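Local coordinates for protein GntR family transcriptional regulator (PDB 7B5U) that binds the second messenger c-di-AMP through this RCK_C effector domain and, as a whole, probably acts as a DNA-binding transcriptional regulator, at residues L17-I21 and G22-V26; A36-E40 and G41-V45; A69-K72 and T73-L77. All coordinates share one frame; numbering follows the deposited sequence.

Interaction 1 of 3, residues L17-I21 and G22-V26; sequences LGKSI and GELNV. With 2BA ((2R,3R,3aS,5R,7aR,9R,10R,10aS,12R,14aR)-2,9-bis(6-amino-9H-purin-9-yl)octahydro-2H,7H-difuro[3,2-d:3',2'-j][1,3,7,9,2,8 ]tetraoxadiphosphacyclododecine-3,5,10,12-tetrol 5,12-dioxide), chain C.
The carboxylate of E23, half of a capping box with S20, takes the S20 amide over one of its faces: S20 N points at E23 OE1 (3.0 Å) from 58° out of the carboxylate plane, in an almost straight bond. The second flat group is an adenine of the bound c-di-AMP. I21 CG2 sits over one face of this base, 3.3 Å from C41 of the ligand. V26 lies on the same side but beyond the rim, its CB 3.6 Å from the ligand's N31. The box starts the short helix 21-24 and is completed by E23 N, which returns a bond to S20 OG (3.0 Å). The return bond depends on the first torsion of S20 (chi1 71°), which tucks OG between its own backbone N and carbonyl carbon, facing the first turn. S20 O then receives L24 N at 2.9 Å, almost end-on, while I21 O is held less firmly by weak bonds from N25 N and V26 N. On the flank away from the ligand, K19 CB rests on L24 CD2 (3.8 Å), the two chains crossing at about a right angle, and K19 NZ turns to the carbonyl of E15. The capped turn carries I21, G22, N25 and V26, which line the cyclic dinucleotide; N25 and H28 of the second subunit also bind this ligand by hydrogen bonds. N25 leaves the helix with positive phi, and its OD1 accepts a hydrogen bond from the ribose hydroxyl O2'1 of the ligand at 2.7 Å.

Interaction 2 of 3, residues A36-E40 and G41-V45; sequences AIEHE and GKFIV
E38 lays its carboxyl arm across the ring of F43, its partner in a non-hydrogen-bonded antiparallel pair. E38 CG stands 3.9 Å from the ring centroid and 15° off the normal, a CH-pi contact over one face. Further out, E38 CD comes within 3.4 Å of F43 CZ, with carboxylate and ring stacked 20° from parallel. An extended chain, with CG anti to the backbone nitrogen (chi1 -173°), carries the acid over to the ring. At the turn, E40 and K42 run side by side in the same direction. Their salt bridge joins K42 NZ to E40 OE1 at 3.2 Å, and a bend late in the lysine chain brings the amine round to it.

Behind these groups stand the backbone pairs. I37 and I44 exchange two bonds in the carbonyl planes, I44 N lying 2.9 Å from I37 O. H39 and K42 close the end, with H39 N 2.8 Å from K42 O; the return bond from K42 N meets H39 O from above its carbonyl plane. H39 ND1 is fixed by D57, the backbone of strand 33-39 pairs on its other side with strand 58-62, and A36 and V45 pack on L3 of the second subunit. E40 and G41, both with positive phi, form the corner of a type I' turn, the hallmark of a tight two-residue beta hairpin.

Interaction 3 of 3, residues A69-K72 and T73-L77; sequences ARMK and TYFNL
A Schellman motif ends helix 65-74 here, with N76 in the positive-phi position that turns the chain away. L77 N reaches back to K72 O at 2.9 Å, and N76 N bonds T73 O inside that loop at 3.1 Å. The reversal brings L77 alongside the last turn, its CB 4.0 Å from K72 CG, so the aliphatic part of the lysine chain packs against the residue that follows C-prime. One turn earlier, A69 O accepts twice from T73: the backbone T73 N and the hydroxyl T73 OG1 both lie 3.0 Å from it and approach from opposite faces of the carbonyl plane. The hydroxyl gets there because it stands beside its own backbone N, anti to the carbonyl carbon (chi1 -59°). Regular helical bonds follow, from Y74 N to R70 O and from F75 N to M71 O. M71 and F75 run side by side on the buried flank, forming a Met-aromatic contact in which M71 SD lies 5.4 Å from the centroid of the F75 ring, at its edge and 83° off the normal. The methyl end adds M71 CE to F75 CE1 at 3.9 Å, and M71 O also lies at the ring edge. Beyond this pair, M71 and F75 reach I59 on strand 58-62 and I8 on strand 6-9, seating the helix end on the sheet. Y74 stacks on H16 and touches Q29 and T30 of helix 26-30, where R70 NH2 bonds the carbonyl of Q29.

Interactions 1 and 3 are partly buried, their centres about 9 Å from the centre of the chain, whereas interaction 2 is mostly surface, at the edge of the four-stranded sheet. Interactions 1 and 3 sit at opposite kinds of helix end: interaction 1 starts one with polar side-chain caps beside the ligand, interaction 3 finishes another with backbone bonds and an apolar pair. Interaction 2 instead relies on strand pairing, a salt bridge and an acid laid over an aromatic ring. Interaction 1 is the hub, touching interaction 2 through I21 CD1 and I37 CD1 (3.8 Å) and interaction 3 through V26 CG1 and M71 SD (4.1 Å). Interactions 2 and 3 do not meet, lying on opposite sides of the chain's centre.

Interaction 1 of 3, residues L17-I21 and G22-V26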
loop_
_atom_site.group_PDB
_atom_site.type_symbol
_atom_site.label_atom_id
_atom_site.label_comp_id
_atom_site.label_asym_id
_atom_site.label_seq_id
_atom_site.Cartn_x
_atom_site.Cartn_y
_atom_site.Cartn_z
ATOM N N LEU A 17 1.722 -10.941 15.252
ATOM C CA LEU A 17 1.549 -9.736 16.046
ATOM C C LEU A 17 2.848 -9.368 16.747
ATOM O O LEU A 17 3.678 -10.220 17.068
ATOM C CB LEU A 17 0.411 -9.907 17.047
ATOM C CG LEU A 17 -0.960 -10.138 16.416
ATOM C CD1 LEU A 17 -1.979 -10.468 17.504
ATOM C CD2 LEU A 17 -1.373 -8.916 15.605
ATOM N N GLY A 18 3.021 -8.076 16.982
ATOM C CA GLY A 18 4.257 -7.597 17.560
ATOM C C GLY A 18 5.408 -7.525 16.584
ATOM O O GLY A 18 6.556 -7.341 17.007
ATOM N N LYS A 19 5.144 -7.686 15.297
ATOM C CA LYS A 19 6.138 -7.571 14.246
ATOM C C LYS A 19 5.847 -6.360 13.371
ATOM O O LYS A 19 4.713 -5.875 13.291
ATOM C CB LYS A 19 6.152 -8.841 13.393
ATOM C CG LYS A 19 6.522 -10.098 14.172
ATOM C CD LYS A 19 7.369 -11.025 13.318
ATOM C CE LYS A 19 7.702 -12.324 14.033
ATOM N NZ LYS A 19 6.640 -13.348 13.840
ATOM N N SER A 20 6.893 -5.880 12.710
ATOM C CA SER A 20 6.741 -4.786 11.772
ATOM C C SER A 20 6.251 -5.302 10.422
ATOM O O SER A 20 6.429 -6.467 10.062
ATOM C CB SER A 20 8.073 -4.063 11.581
ATOM O OG SER A 20 8.975 -4.869 10.847
ATOM N N ILE A 21 5.674 -4.384 9.645
ATOM C CA ILE A 21 5.186 -4.726 8.309
ATOM C C ILE A 21 6.315 -5.266 7.441
ATOM O O ILE A 21 6.122 -6.208 6.659
ATOM C CB ILE A 21 4.499 -3.503 7.671
ATOM C CG1 ILE A 21 3.213 -3.161 8.427
ATOM C CG2 ILE A 21 4.240 -3.724 6.195
ATOM C CD1 ILE A 21 2.530 -1.888 7.924
ATOM N N GLY A 22 7.506 -4.683 7.567
ATOM C CA GLY A 22 8.646 -5.152 6.800
ATOM C C GLY A 22 9.139 -6.524 7.226
ATOM O O GLY A 22 9.525 -7.339 6.383
ATOM N N GLU A 23 9.169 -6.789 8.536
ATOM C CA GLU A 23 9.527 -8.121 9.016
ATOM C C GLU A 23 8.548 -9.158 8.497
ATOM O O GLU A 23 8.947 -10.272 8.126
ATOM C CB GLU A 23 9.520 -8.150 10.548
ATOM C CG GLU A 23 10.700 -7.461 11.176
ATOM C CD GLU A 23 10.496 -7.130 12.648
ATOM O OE1 GLU A 23 9.437 -7.460 13.236
ATOM O OE2 GLU A 23 11.422 -6.527 13.228
ATOM N N LEU A 24 7.257 -8.821 8.495
ATOM C CA LEU A 24 6.238 -9.735 7.998
ATOM C C LEU A 24 6.333 -9.901 6.495
ATOM O O LEU A 24 5.946 -10.954 5.971
ATOM C CB LEU A 24 4.851 -9.221 8.367
ATOM C CG LEU A 24 4.558 -9.203 9.865
ATOM C CD1 LEU A 24 3.230 -8.523 10.120
ATOM C CD2 LEU A 24 4.552 -10.614 10.422
ATOM N N ASN A 25 6.827 -8.876 5.793
ATOM C CA ASN A 25 6.886 -8.888 4.334
ATOM C C ASN A 25 5.478 -9.020 3.739
ATOM O O ASN A 25 5.241 -9.818 2.826
ATOM C CB ASN A 25 7.834 -9.990 3.846
ATOM C CG ASN A 25 8.519 -9.660 2.534
ATOM O OD1 ASN A 25 8.671 -8.487 2.141
ATOM N ND2 ASN A 25 8.961 -10.695 1.846
ATOM N N VAL A 26 4.550 -8.189 4.244
ATOM C CA VAL A 26 3.110 -8.440 4.085
ATOM C C VAL A 26 2.707 -8.651 2.628
ATOM O O VAL A 26 1.990 -9.606 2.323
ATOM C CB VAL A 26 2.270 -7.334 4.747
ATOM C CG1 VAL A 26 0.786 -7.488 4.385
ATOM C CG2 VAL A 26 2.449 -7.358 6.249
HETATM P P 2BA C . 8.251 -5.376 -1.476
HETATM O O1P 2BA C . 6.792 -5.450 -1.725
HETATM O O2P 2BA C . 9.130 -6.336 -2.206
HETATM O "O5'" 2BA C . 8.708 -3.843 -1.751
HETATM C "C5'" 2BA C . 10.081 -3.526 -1.789
HETATM C "C4'" 2BA C . 10.197 -1.976 -1.728
HETATM O "O4'" 2BA C . 9.638 -1.454 -2.820
HETATM C "C3'" 2BA C . 9.488 -1.382 -0.485
HETATM O "O3'" 2BA C . 10.379 -1.382 0.571
HETATM C "C2'" 2BA C . 9.071 0.001 -1.045
HETATM O "O2'" 2BA C . 10.169 0.994 -0.871
HETATM C "C1'" 2BA C . 8.778 -0.224 -2.341
HETATM N N9 2BA C . 7.378 -0.526 -2.623
HETATM C C8 2BA C . 6.894 -1.758 -2.923
HETATM N N7 2BA C . 5.563 -1.656 -3.107
HETATM C C5 2BA C . 5.253 -0.351 -2.900
HETATM C C6 2BA C . 4.087 0.366 -2.949
HETATM N N6 2BA C . 2.807 -0.194 -3.250
HETATM N N1 2BA C . 4.108 1.678 -2.713
HETATM C C2 2BA C . 5.266 2.315 -2.397
HETATM N N3 2BA C . 6.430 1.648 -2.363
HETATM C C4 2BA C . 6.370 0.324 -2.610
HETATM P P1 2BA C . 9.851 -1.237 2.126
HETATM O O1P1 2BA C . 8.883 -0.114 2.269
HETATM O O2P1 2BA C . 11.071 -1.166 2.979
HETATM O "O5'1" 2BA C . 9.015 -2.615 2.388
HETATM C "C5'1" 2BA C . 9.724 -3.834 2.496
HETATM C "C4'1" 2BA C . 8.665 -4.982 2.411
HETATM O "O4'1" 2BA C . 7.806 -4.886 3.421
HETATM C "C3'1" 2BA C . 7.864 -4.910 1.089
HETATM O "O3'1" 2BA C . 8.570 -5.610 0.126
HETATM C "C2'1" 2BA C . 6.517 -5.522 1.553
HETATM O "O2'1" 2BA C . 6.556 -7.016 1.437
HETATM C "C1'1" 2BA C . 6.367 -5.125 2.834
HETATM N N91 2BA C . 5.642 -3.874 3.029
HETATM C C81 2BA C . 6.149 -2.649 3.323
HETATM N N71 2BA C . 5.148 -1.753 3.384
HETATM C C51 2BA C . 4.018 -2.442 3.095
HETATM C C61 2BA C . 2.681 -2.099 2.982
HETATM N N61 2BA C . 2.224 -0.763 3.213
HETATM N N11 2BA C . 1.783 -3.019 2.702
HETATM C C21 2BA C . 2.165 -4.297 2.473
HETATM N N31 2BA C . 3.439 -4.691 2.574
HETATM C C41 2BA C . 4.335 -3.732 2.866
#

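Interaction 2 of 3, residues A36-E40 and G41-V45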
loop_
_atom_site.group_PDB
_atom_site.type_symbol
_atom_site.label_atom_id
_atom_site.label_comp_id
_atom_site.label_asym_id
_atom_site.label_seq_id
_atom_site.Cartn_x
_atom_site.Cartn_y
_atom_site.Cartn_z
ATOM N N ALA A 36 -3.220 1.964 5.928
ATOM C CA ALA A 36 -3.238 2.602 7.235
ATOM C C ALA A 36 -3.350 1.545 8.324
ATOM O O ALA A 36 -3.892 0.463 8.100
ATOM C CB ALA A 36 -4.407 3.582 7.375
ATOM N N ILE A 37 -2.836 1.888 9.506
ATOM C CA ILE A 37 -3.042 1.118 10.726
ATOM C C ILE A 37 -3.746 2.020 11.723
ATOM O O ILE A 37 -3.338 3.171 11.924
ATOM C CB ILE A 37 -1.718 0.622 11.335
ATOM C CG1 ILE A 37 -0.964 -0.271 10.359
ATOM C CG2 ILE A 37 -1.983 -0.112 12.650
ATOM C CD1 ILE A 37 0.481 -0.450 10.735
ATOM N N GLU A 38 -4.782 1.496 12.365
ATOM C CA GLU A 38 -5.398 2.182 13.488
ATOM C C GLU A 38 -4.955 1.470 14.755
ATOM O O GLU A 38 -5.152 0.252 14.889
ATOM C CB GLU A 38 -6.919 2.181 13.388
ATOM C CG GLU A 38 -7.558 3.034 14.464
ATOM C CD GLU A 38 -9.064 2.910 14.488
ATOM O OE1 GLU A 38 -9.629 2.249 13.584
ATOM O OE2 GLU A 38 -9.686 3.479 15.408
ATOM N N HIS A 39 -4.349 2.220 15.672
ATOM C CA HIS A 39 -3.788 1.677 16.901
ATOM C C HIS A 39 -4.184 2.608 18.032
ATOM O O HIS A 39 -3.887 3.805 17.975
ATOM C CB HIS A 39 -2.268 1.628 16.765
ATOM C CG HIS A 39 -1.569 1.183 18.007
ATOM N ND1 HIS A 39 -1.713 -0.085 18.529
ATOM C CD2 HIS A 39 -0.727 1.840 18.839
ATOM C CE1 HIS A 39 -0.980 -0.193 19.622
ATOM N NE2 HIS A 39 -0.374 0.961 19.832
ATOM N N GLU A 40 -4.868 2.077 19.042
ATOM C CA GLU A 40 -5.332 2.896 20.160
ATOM C C GLU A 40 -6.146 4.093 19.670
ATOM O O GLU A 40 -6.075 5.192 20.227
ATOM C CB GLU A 40 -4.167 3.332 21.058
ATOM C CG GLU A 40 -3.346 2.178 21.623
ATOM C CD GLU A 40 -1.995 2.618 22.178
ATOM O OE1 GLU A 40 -1.590 3.776 21.939
ATOM O OE2 GLU A 40 -1.335 1.797 22.849
ATOM N N GLY A 41 -6.911 3.882 18.597
ATOM C CA GLY A 41 -7.773 4.906 18.043
ATOM C C GLY A 41 -7.085 5.938 17.178
ATOM O O GLY A 41 -7.757 6.855 16.688
ATOM N N LYS A 42 -5.775 5.816 16.967
ATOM C CA LYS A 42 -4.987 6.760 16.183
ATOM C C LYS A 42 -4.608 6.109 14.860
ATOM O O LYS A 42 -4.333 4.906 14.811
ATOM C CB LYS A 42 -3.714 7.148 16.947
ATOM C CG LYS A 42 -3.993 7.910 18.242
ATOM C CD LYS A 42 -2.766 8.002 19.144
ATOM C CE LYS A 42 -2.515 6.694 19.885
ATOM N NZ LYS A 42 -1.423 6.809 20.898
ATOM N N PHE A 43 -4.600 6.894 13.789
ATOM C CA PHE A 43 -4.335 6.380 12.454
ATOM C C PHE A 43 -2.951 6.796 11.987
ATOM O O PHE A 43 -2.537 7.945 12.180
ATOM C CB PHE A 43 -5.367 6.907 11.458
ATOM C CG PHE A 43 -6.739 6.357 11.670
ATOM C CD1 PHE A 43 -7.568 6.887 12.642
ATOM C CD2 PHE A 43 -7.208 5.311 10.889
ATOM C CE1 PHE A 43 -8.842 6.378 12.845
ATOM C CE2 PHE A 43 -8.478 4.799 11.084
ATOM C CZ PHE A 43 -9.294 5.333 12.062
ATOM N N ILE A 44 -2.237 5.854 11.384
ATOM C CA ILE A 44 -1.015 6.132 10.639
ATOM C C ILE A 44 -1.281 5.744 9.196
ATOM O O ILE A 44 -1.578 4.578 8.904
ATOM C CB ILE A 44 0.194 5.376 11.207
ATOM C CG1 ILE A 44 0.553 5.936 12.585
ATOM C CG2 ILE A 44 1.382 5.472 10.254
ATOM C CD1 ILE A 44 1.767 5.309 13.205
ATOM N N VAL A 45 -1.198 6.719 8.305
ATOM C CA VAL A 45 -1.435 6.526 6.880
ATOM C C VAL A 45 -0.090 6.371 6.185
ATOM O O VAL A 45 0.877 7.061 6.526
ATOM C CB VAL A 45 -2.229 7.719 6.311
ATOM C CG1 VAL A 45 -2.491 7.559 4.816
ATOM C CG2 VAL A 45 -3.537 7.900 7.081
#

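Interaction 3 of 3, residues A69-K72 and T73-L77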
loop_
_atom_site.group_PDB
_atom_site.type_symbol
_atom_site.label_atom_id
_atom_site.label_comp_id
_atom_site.label_asym_id
_atom_site.label_seq_id
_atom_site.Cartn_x
_atom_site.Cartn_y
_atom_site.Cartn_z
ATOM N N ALA A 69 -9.150 -12.739 1.742
ATOM C CA ALA A 69 -9.127 -14.087 2.308
ATOM C C ALA A 69 -7.739 -14.452 2.825
ATOM O O ALA A 69 -7.603 -15.075 3.889
ATOM C CB ALA A 69 -9.591 -15.094 1.254
ATOM N N ARG A 70 -6.695 -14.066 2.089
ATOM C CA ARG A 70 -5.327 -14.305 2.538
ATOM C C ARG A 70 -5.018 -13.554 3.834
ATOM O O ARG A 70 -4.416 -14.119 4.756
ATOM C CB ARG A 70 -4.334 -13.960 1.422
ATOM C CG ARG A 70 -4.531 -14.832 0.184
ATOM C CD ARG A 70 -3.739 -14.378 -1.032
ATOM N NE ARG A 70 -2.307 -14.509 -0.799
ATOM C CZ ARG A 70 -1.369 -14.013 -1.600
ATOM N NH1 ARG A 70 -1.702 -13.352 -2.714
ATOM N NH2 ARG A 70 -0.091 -14.183 -1.274
ATOM N N MET A 71 -5.397 -12.271 3.917
ATOM C CA MET A 71 -5.149 -11.506 5.137
ATOM C C MET A 71 -5.879 -12.107 6.326
ATOM O O MET A 71 -5.321 -12.210 7.426
ATOM C CB MET A 71 -5.551 -10.047 4.933
ATOM C CG MET A 71 -4.558 -9.278 4.100
ATOM S SD MET A 71 -3.036 -8.903 5.003
ATOM C CE MET A 71 -3.538 -7.387 5.821
ATOM N N LYS A 72 -7.127 -12.507 6.130
ATOM C CA LYS A 72 -7.881 -13.078 7.235
ATOM C C LYS A 72 -7.247 -14.376 7.725
ATOM O O LYS A 72 -7.142 -14.609 8.935
ATOM C CB LYS A 72 -9.325 -13.285 6.793
ATOM C CG LYS A 72 -10.008 -14.457 7.434
ATOM C CD LYS A 72 -11.415 -14.604 6.910
ATOM C CE LYS A 72 -12.373 -14.128 7.946
ATOM N NZ LYS A 72 -13.708 -14.647 7.653
ATOM N N THR A 73 -6.808 -15.229 6.800
ATOM C CA THR A 73 -6.153 -16.470 7.205
ATOM C C THR A 73 -4.823 -16.193 7.886
ATOM O O THR A 73 -4.496 -16.797 8.916
ATOM C CB THR A 73 -5.950 -17.352 5.976
ATOM O OG1 THR A 73 -7.224 -17.622 5.381
ATOM C CG2 THR A 73 -5.292 -18.668 6.343
ATOM N N TYR A 74 -4.051 -15.277 7.314
ATOM C CA TYR A 74 -2.726 -14.953 7.814
ATOM C C TYR A 74 -2.771 -14.469 9.257
ATOM O O TYR A 74 -1.875 -14.789 10.049
ATOM C CB TYR A 74 -2.121 -13.895 6.890
ATOM C CG TYR A 74 -0.682 -13.527 7.128
ATOM C CD1 TYR A 74 0.345 -14.356 6.707
ATOM C CD2 TYR A 74 -0.353 -12.321 7.729
ATOM C CE1 TYR A 74 1.669 -14.002 6.896
ATOM C CE2 TYR A 74 0.964 -11.956 7.916
ATOM C CZ TYR A 74 1.965 -12.799 7.500
ATOM O OH TYR A 74 3.280 -12.434 7.688
ATOM N N PHE A 75 -3.800 -13.703 9.627
ATOM C CA PHE A 75 -3.920 -13.177 10.980
ATOM C C PHE A 75 -4.835 -14.013 11.880
ATOM O O PHE A 75 -5.291 -13.519 12.920
ATOM C CB PHE A 75 -4.335 -11.708 10.950
ATOM C CG PHE A 75 -3.223 -10.778 10.552
ATOM C CD1 PHE A 75 -3.199 -10.185 9.308
ATOM C CD2 PHE A 75 -2.182 -10.519 11.426
ATOM C CE1 PHE A 75 -2.159 -9.333 8.953
ATOM C CE2 PHE A 75 -1.150 -9.668 11.081
ATOM C CZ PHE A 75 -1.136 -9.075 9.842
ATOM N N ASN A 76 -5.109 -15.266 11.504
ATOM C CA ASN A 76 -5.794 -16.210 12.393
ATOM C C ASN A 76 -7.236 -15.782 12.671
ATOM O O ASN A 76 -7.743 -15.942 13.781
ATOM C CB ASN A 76 -5.017 -16.455 13.697
ATOM C CG ASN A 76 -5.570 -17.623 14.487
ATOM O OD1 ASN A 76 -6.059 -18.604 13.908
ATOM N ND2 ASN A 76 -5.524 -17.522 15.814
ATOM N N LEU A 77 -7.913 -15.267 11.642
ATOM C CA LEU A 77 -9.274 -14.761 11.766
ATOM C C LEU A 77 -10.311 -15.670 11.105
ATOM O O LEU A 77 -11.429 -15.224 10.832
ATOM C CB LEU A 77 -9.369 -13.341 11.205
ATOM C CG LEU A 77 -8.518 -12.272 11.903
ATOM C CD1 LEU A 77 -8.603 -10.930 11.188
ATOM C CD2 LEU A 77 -8.964 -12.134 13.341
#